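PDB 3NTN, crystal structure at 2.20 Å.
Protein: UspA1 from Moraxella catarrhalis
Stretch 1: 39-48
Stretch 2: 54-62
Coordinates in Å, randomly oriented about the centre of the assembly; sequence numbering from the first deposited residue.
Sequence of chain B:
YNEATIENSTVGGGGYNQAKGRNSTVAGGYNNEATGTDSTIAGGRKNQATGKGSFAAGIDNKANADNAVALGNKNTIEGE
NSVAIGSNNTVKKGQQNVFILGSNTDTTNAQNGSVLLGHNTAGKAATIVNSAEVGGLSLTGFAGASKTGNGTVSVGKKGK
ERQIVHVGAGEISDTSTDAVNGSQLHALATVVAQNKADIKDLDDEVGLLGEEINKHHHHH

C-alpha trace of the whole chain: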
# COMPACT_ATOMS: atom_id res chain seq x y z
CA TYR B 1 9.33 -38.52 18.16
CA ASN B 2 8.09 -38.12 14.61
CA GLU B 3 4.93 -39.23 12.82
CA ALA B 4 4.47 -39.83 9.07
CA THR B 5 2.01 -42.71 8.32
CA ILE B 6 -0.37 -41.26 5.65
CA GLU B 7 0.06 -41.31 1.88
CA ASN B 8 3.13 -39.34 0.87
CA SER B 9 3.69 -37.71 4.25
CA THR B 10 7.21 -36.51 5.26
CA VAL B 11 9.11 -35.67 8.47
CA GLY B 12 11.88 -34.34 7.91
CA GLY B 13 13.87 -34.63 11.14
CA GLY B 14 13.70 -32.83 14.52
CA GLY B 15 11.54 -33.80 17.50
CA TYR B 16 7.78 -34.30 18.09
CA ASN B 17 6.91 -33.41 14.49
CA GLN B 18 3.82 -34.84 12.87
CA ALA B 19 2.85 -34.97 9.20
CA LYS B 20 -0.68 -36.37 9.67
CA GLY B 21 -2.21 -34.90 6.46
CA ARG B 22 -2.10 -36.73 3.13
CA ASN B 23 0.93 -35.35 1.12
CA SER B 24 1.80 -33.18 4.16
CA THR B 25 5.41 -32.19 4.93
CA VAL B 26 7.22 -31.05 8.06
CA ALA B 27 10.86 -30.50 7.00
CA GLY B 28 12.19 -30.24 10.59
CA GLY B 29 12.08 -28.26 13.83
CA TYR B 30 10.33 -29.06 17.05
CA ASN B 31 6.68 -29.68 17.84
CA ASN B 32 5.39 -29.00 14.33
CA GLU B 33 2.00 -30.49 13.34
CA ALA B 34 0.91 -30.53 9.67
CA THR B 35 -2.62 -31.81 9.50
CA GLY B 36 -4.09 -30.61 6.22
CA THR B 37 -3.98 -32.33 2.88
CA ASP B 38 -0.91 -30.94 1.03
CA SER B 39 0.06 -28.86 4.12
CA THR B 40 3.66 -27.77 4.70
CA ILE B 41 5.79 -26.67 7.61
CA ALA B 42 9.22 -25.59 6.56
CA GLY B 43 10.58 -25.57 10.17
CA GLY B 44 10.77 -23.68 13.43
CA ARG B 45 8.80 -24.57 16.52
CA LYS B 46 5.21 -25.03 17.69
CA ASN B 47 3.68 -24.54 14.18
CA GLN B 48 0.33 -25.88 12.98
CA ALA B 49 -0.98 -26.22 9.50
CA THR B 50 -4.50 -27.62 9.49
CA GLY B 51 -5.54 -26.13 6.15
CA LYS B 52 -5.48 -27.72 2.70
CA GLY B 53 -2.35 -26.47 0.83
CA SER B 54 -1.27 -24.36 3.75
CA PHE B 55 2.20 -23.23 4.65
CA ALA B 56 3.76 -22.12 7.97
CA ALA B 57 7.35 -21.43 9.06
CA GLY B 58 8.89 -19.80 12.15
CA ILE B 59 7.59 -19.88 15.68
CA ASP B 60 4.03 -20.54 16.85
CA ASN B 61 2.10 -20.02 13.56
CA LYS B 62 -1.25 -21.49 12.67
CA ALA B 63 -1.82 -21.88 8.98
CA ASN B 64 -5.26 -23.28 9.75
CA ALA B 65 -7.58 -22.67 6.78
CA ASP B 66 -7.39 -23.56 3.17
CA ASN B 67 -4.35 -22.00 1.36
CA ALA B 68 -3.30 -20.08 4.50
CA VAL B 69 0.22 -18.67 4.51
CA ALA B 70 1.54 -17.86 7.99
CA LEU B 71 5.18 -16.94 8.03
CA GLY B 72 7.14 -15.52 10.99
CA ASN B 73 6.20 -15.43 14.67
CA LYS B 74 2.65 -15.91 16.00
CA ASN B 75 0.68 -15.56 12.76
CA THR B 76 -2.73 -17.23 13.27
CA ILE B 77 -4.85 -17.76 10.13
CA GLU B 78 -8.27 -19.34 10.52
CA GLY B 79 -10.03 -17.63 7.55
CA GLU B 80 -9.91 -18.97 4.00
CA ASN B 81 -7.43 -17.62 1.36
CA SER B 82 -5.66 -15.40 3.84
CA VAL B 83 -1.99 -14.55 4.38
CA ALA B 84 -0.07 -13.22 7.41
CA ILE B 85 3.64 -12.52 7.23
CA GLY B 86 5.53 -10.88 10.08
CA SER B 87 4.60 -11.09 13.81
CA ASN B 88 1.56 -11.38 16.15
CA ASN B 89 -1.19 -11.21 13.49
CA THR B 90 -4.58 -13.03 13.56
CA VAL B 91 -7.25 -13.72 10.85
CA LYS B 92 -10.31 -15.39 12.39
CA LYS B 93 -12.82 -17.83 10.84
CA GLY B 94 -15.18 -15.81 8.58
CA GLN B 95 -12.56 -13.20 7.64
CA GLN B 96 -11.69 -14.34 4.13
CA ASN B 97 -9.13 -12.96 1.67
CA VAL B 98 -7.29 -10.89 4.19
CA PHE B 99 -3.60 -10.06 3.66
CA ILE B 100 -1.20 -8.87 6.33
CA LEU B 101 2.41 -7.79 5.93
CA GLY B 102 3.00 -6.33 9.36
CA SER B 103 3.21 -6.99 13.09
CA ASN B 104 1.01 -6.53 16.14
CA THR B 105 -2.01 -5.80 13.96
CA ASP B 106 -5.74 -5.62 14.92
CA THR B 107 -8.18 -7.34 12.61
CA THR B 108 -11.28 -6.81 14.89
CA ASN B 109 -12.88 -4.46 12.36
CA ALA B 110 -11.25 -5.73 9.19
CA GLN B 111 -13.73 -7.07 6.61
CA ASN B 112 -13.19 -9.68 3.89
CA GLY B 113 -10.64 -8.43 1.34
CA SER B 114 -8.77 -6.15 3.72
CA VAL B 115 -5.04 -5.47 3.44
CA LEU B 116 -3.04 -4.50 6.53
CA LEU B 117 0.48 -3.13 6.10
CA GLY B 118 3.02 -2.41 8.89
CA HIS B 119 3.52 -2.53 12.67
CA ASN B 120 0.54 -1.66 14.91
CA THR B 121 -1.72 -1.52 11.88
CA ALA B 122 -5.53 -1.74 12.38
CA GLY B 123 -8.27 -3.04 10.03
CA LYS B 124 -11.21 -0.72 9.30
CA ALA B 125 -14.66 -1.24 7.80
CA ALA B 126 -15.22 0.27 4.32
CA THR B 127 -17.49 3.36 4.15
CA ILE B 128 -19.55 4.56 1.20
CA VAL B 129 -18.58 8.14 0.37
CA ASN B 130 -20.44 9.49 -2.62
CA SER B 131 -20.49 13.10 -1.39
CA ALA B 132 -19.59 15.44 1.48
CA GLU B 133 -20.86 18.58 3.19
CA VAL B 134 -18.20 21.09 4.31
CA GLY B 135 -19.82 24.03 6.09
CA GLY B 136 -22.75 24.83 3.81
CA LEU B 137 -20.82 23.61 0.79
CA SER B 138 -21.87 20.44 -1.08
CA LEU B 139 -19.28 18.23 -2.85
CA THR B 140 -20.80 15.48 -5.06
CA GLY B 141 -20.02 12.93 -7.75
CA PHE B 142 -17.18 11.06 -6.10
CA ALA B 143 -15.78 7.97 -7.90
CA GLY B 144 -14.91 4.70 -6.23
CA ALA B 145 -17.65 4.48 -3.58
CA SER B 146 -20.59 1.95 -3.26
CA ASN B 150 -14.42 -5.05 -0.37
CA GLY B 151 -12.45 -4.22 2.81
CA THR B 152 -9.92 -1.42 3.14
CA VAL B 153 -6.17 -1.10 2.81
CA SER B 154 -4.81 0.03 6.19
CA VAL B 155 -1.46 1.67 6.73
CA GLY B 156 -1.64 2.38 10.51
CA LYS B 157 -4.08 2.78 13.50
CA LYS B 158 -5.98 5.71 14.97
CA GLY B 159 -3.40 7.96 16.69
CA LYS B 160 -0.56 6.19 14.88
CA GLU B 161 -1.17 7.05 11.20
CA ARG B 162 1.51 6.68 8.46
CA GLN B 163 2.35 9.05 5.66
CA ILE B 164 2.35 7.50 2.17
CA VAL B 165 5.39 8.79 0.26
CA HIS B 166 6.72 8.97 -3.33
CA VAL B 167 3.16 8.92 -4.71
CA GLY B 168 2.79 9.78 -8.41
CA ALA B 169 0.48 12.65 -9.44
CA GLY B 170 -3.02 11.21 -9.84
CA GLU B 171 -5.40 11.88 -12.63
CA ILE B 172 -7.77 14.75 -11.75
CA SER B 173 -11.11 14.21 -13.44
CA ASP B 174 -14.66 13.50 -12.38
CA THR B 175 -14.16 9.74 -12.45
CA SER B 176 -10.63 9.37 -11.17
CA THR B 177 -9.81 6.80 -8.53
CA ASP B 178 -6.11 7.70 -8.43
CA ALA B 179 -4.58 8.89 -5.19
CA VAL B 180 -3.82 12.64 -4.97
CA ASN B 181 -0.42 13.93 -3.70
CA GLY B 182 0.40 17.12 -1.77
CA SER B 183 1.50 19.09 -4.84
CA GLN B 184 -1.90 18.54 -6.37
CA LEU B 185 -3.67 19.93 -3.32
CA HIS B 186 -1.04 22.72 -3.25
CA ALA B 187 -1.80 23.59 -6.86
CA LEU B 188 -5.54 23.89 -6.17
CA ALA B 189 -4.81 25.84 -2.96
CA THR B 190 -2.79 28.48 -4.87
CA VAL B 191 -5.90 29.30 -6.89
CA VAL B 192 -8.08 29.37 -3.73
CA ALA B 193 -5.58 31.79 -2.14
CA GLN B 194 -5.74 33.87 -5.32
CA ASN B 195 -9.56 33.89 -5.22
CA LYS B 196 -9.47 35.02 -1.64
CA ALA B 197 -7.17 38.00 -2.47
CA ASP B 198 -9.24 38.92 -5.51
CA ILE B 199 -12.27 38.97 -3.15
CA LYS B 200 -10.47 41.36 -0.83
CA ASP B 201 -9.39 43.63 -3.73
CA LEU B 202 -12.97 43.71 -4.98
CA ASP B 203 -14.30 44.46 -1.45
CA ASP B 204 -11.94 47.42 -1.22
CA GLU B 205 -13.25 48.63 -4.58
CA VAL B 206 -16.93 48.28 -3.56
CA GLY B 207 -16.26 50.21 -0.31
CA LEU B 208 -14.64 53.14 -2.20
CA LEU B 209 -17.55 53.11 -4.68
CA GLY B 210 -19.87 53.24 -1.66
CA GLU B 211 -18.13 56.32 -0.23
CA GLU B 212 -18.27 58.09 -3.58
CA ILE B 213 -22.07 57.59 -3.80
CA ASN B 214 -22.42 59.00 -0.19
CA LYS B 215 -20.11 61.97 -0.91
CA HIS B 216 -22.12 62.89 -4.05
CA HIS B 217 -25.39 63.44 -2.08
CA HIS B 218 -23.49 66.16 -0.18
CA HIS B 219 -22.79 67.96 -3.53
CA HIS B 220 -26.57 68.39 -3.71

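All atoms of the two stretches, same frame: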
# COMPACT_ATOMS: atom_id res chain seq x y z
N SER B 39 -0.44 -29.94 3.24
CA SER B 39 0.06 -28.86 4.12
C SER B 39 1.61 -28.94 4.25
O SER B 39 2.26 -29.95 3.93
CB SER B 39 -0.63 -28.85 5.48
OG SER B 39 -0.42 -30.08 6.13
N THR B 40 2.20 -27.83 4.66
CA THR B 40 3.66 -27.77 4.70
C THR B 40 4.14 -26.94 5.89
O THR B 40 3.71 -25.81 6.09
CB THR B 40 4.24 -27.14 3.40
OG1 THR B 40 3.89 -27.93 2.27
CG2 THR B 40 5.74 -27.04 3.45
N ILE B 41 5.05 -27.50 6.65
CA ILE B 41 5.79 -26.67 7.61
C ILE B 41 7.26 -26.78 7.27
O ILE B 41 7.80 -27.86 7.18
CB ILE B 41 5.48 -27.03 9.05
CG1 ILE B 41 3.98 -26.84 9.32
CG2 ILE B 41 6.34 -26.23 10.03
CD1 ILE B 41 3.47 -27.61 10.50
N ALA B 42 7.86 -25.63 6.98
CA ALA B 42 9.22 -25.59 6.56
C ALA B 42 10.14 -25.86 7.78
O ALA B 42 11.22 -26.42 7.60
CB ALA B 42 9.53 -24.26 5.95
N GLY B 43 9.71 -25.49 8.99
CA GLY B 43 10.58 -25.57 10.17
C GLY B 43 10.19 -24.61 11.27
O GLY B 43 9.14 -23.95 11.22
N GLY B 44 11.05 -24.50 12.27
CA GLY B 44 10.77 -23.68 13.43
C GLY B 44 10.12 -24.57 14.46
O GLY B 44 10.42 -25.75 14.55
N ARG B 45 9.20 -24.00 15.23
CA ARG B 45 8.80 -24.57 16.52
C ARG B 45 7.35 -24.24 16.78
O ARG B 45 6.94 -23.10 16.60
CB ARG B 45 9.67 -23.96 17.63
CG ARG B 45 9.27 -24.44 19.08
CD ARG B 45 10.36 -24.19 20.16
NE ARG B 45 10.71 -22.77 20.32
CZ ARG B 45 10.09 -21.93 21.17
NH1 ARG B 45 9.09 -22.37 21.92
NH2 ARG B 45 10.48 -20.65 21.27
N LYS B 46 6.59 -25.23 17.23
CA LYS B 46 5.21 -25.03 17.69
C LYS B 46 4.25 -24.55 16.57
O LYS B 46 3.25 -23.89 16.84
CB LYS B 46 5.22 -24.04 18.84
CG LYS B 46 4.47 -24.44 20.04
CD LYS B 46 5.04 -23.61 21.22
CE LYS B 46 4.20 -22.40 21.63
NZ LYS B 46 5.08 -21.24 22.10
N ASN B 47 4.55 -24.88 15.32
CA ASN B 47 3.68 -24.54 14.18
C ASN B 47 2.56 -25.57 13.95
O ASN B 47 2.74 -26.77 14.17
CB ASN B 47 4.47 -24.39 12.88
CG ASN B 47 5.50 -23.27 12.94
OD1 ASN B 47 5.15 -22.11 13.08
ND2 ASN B 47 6.78 -23.61 12.84
N GLN B 48 1.41 -25.06 13.51
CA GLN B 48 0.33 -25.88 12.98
C GLN B 48 0.02 -25.49 11.55
O GLN B 48 0.28 -24.35 11.13
CB GLN B 48 -0.92 -25.76 13.83
CG GLN B 48 -0.71 -26.19 15.27
CD GLN B 48 -1.92 -25.88 16.10
OE1 GLN B 48 -3.02 -25.64 15.57
NE2 GLN B 48 -1.74 -25.87 17.42
N SER B 54 -1.76 -25.39 2.90
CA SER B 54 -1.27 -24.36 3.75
C SER B 54 0.26 -24.41 3.97
O SER B 54 0.96 -25.36 3.63
CB SER B 54 -1.99 -24.40 5.11
OG SER B 54 -1.71 -25.61 5.81
N PHE B 55 0.80 -23.34 4.52
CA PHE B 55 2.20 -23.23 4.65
C PHE B 55 2.49 -22.38 5.88
O PHE B 55 1.94 -21.31 6.02
CB PHE B 55 2.82 -22.60 3.40
CG PHE B 55 4.30 -22.36 3.53
CD1 PHE B 55 5.21 -23.38 3.28
CD2 PHE B 55 4.78 -21.12 3.98
CE1 PHE B 55 6.66 -23.16 3.44
CE2 PHE B 55 6.18 -20.88 4.14
CZ PHE B 55 7.12 -21.91 3.87
N ALA B 56 3.32 -22.89 6.79
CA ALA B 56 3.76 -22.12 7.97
C ALA B 56 5.26 -22.30 8.10
O ALA B 56 5.79 -23.33 7.74
CB ALA B 56 3.04 -22.63 9.27
N ALA B 57 5.96 -21.27 8.58
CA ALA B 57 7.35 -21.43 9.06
C ALA B 57 7.62 -20.41 10.17
O ALA B 57 7.07 -19.33 10.14
CB ALA B 57 8.31 -21.25 7.91
N GLY B 58 8.48 -20.73 11.12
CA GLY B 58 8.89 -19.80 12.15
C GLY B 58 8.43 -20.34 13.50
O GLY B 58 8.47 -21.55 13.73
N ILE B 59 7.96 -19.45 14.38
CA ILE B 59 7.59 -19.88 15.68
C ILE B 59 6.10 -19.61 15.93
O ILE B 59 5.61 -18.47 15.79
CB ILE B 59 8.44 -19.21 16.75
CG1 ILE B 59 9.89 -19.64 16.64
CG2 ILE B 59 7.88 -19.50 18.17
CD1 ILE B 59 10.83 -18.81 17.54
N ASP B 60 5.38 -20.67 16.31
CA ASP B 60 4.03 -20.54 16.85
C ASP B 60 2.96 -20.01 15.85
O ASP B 60 2.06 -19.26 16.23
CB ASP B 60 4.03 -19.73 18.20
CG ASP B 60 2.88 -20.13 19.12
OD1 ASP B 60 2.13 -21.07 18.79
OD2 ASP B 60 2.67 -19.49 20.15
N ASN B 61 3.05 -20.44 14.60
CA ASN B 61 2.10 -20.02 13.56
C ASN B 61 1.00 -21.04 13.43
O ASN B 61 1.23 -22.22 13.74
CB ASN B 61 2.82 -19.86 12.23
CG ASN B 61 3.91 -18.83 12.31
OD1 ASN B 61 3.62 -17.65 12.45
ND2 ASN B 61 5.19 -19.26 12.30
N LYS B 62 -0.18 -20.59 12.99
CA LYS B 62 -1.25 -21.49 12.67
C LYS B 62 -1.70 -21.16 11.27
O LYS B 62 -2.27 -20.11 11.02
CB LYS B 62 -2.43 -21.28 13.62
CG LYS B 62 -2.16 -21.71 15.07
CD LYS B 62 -3.47 -21.59 15.93
CE LYS B 62 -3.29 -22.17 17.32
NZ LYS B 62 -2.00 -21.68 17.91
O HOH W 1 1.88 -26.67 1.36
O HOH W 2 0.64 -22.56 16.82

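Stretches 39-48 and 54-62 lie as successive coils of the chain, with parallel strands paired side by side about 4.9 Å apart, most residues set beside a counterpart, with a one-residue shift between I41 and G44. S54 opens the contact over S39, where S39 CB approaches S54 OG at 3.4 Å; both serines take the p rotamer, so like repeats on like. The S54 carbonyl receives a weak hydrogen bond from T40 (N to O, 2.9 Å), and water 1 reinforces this step, accepting from T40 OG1 at 2.5 Å and donating to S54 O at 2.8 Å.

F55 pairs with T40, their side chains on the same face of the sheet. With chi1 at t, the ring extends so that T40 CG2 meets its edge, 3.7 Å from F55 CD1, while A42 CB packs 4.0 Å from F55 CZ. A56 then supplies both halves of a parallel bridge: A56 N donates to T40 O at 3.0 Å, and A56 O accepts from A42 N at 3.2 Å. Its methyl shares the other face with I41, A56 CB lying 4.3 Å from I41 CG1. A57 keeps the small-on-small theme, its CB 3.8 Å from A42 CB.

At G58 the chain turns a corner, as it does at G43 in the other stretch, and the register shifts by one in a beta bulge, so that G58 pairs with G44. G58 N donates to G43 O at 3.3 Å. G58 O accepts from R45 N at 3.0 Å and from N47 ND2 at 2.8 Å, while G44 CA also approaches G58 O at 3.1 Å. Glycine is demanded twice at G44: its backbone angles would jam a CB against the preceding carbonyl, and that CB would fall 1.8 Å from G58 O.

I59 resumes the pairing beside R45, its CG2 over one face of the guanidinium. D60 N donates to R45 O at 2.9 Å. Although the CA-to-CB bond of D60 points away, its carboxylate forms a salt bridge with K46, D60 OD2 to K46 NZ at 3.6 Å.

N61 repeats the m rotamer of N47, forming an asparagine ladder. N47 OD1 accepts from both N61 N (3.1 Å) and N61 ND2 (3.0 Å), so one side chain ties backbone and amide together inside the turn. N61 O in turn accepts from Q48 N at 2.9 Å, a nearly straight bond at 173°. K62 closes the contact against Q48, with K62 CE 3.9 Å from Q48 OE1.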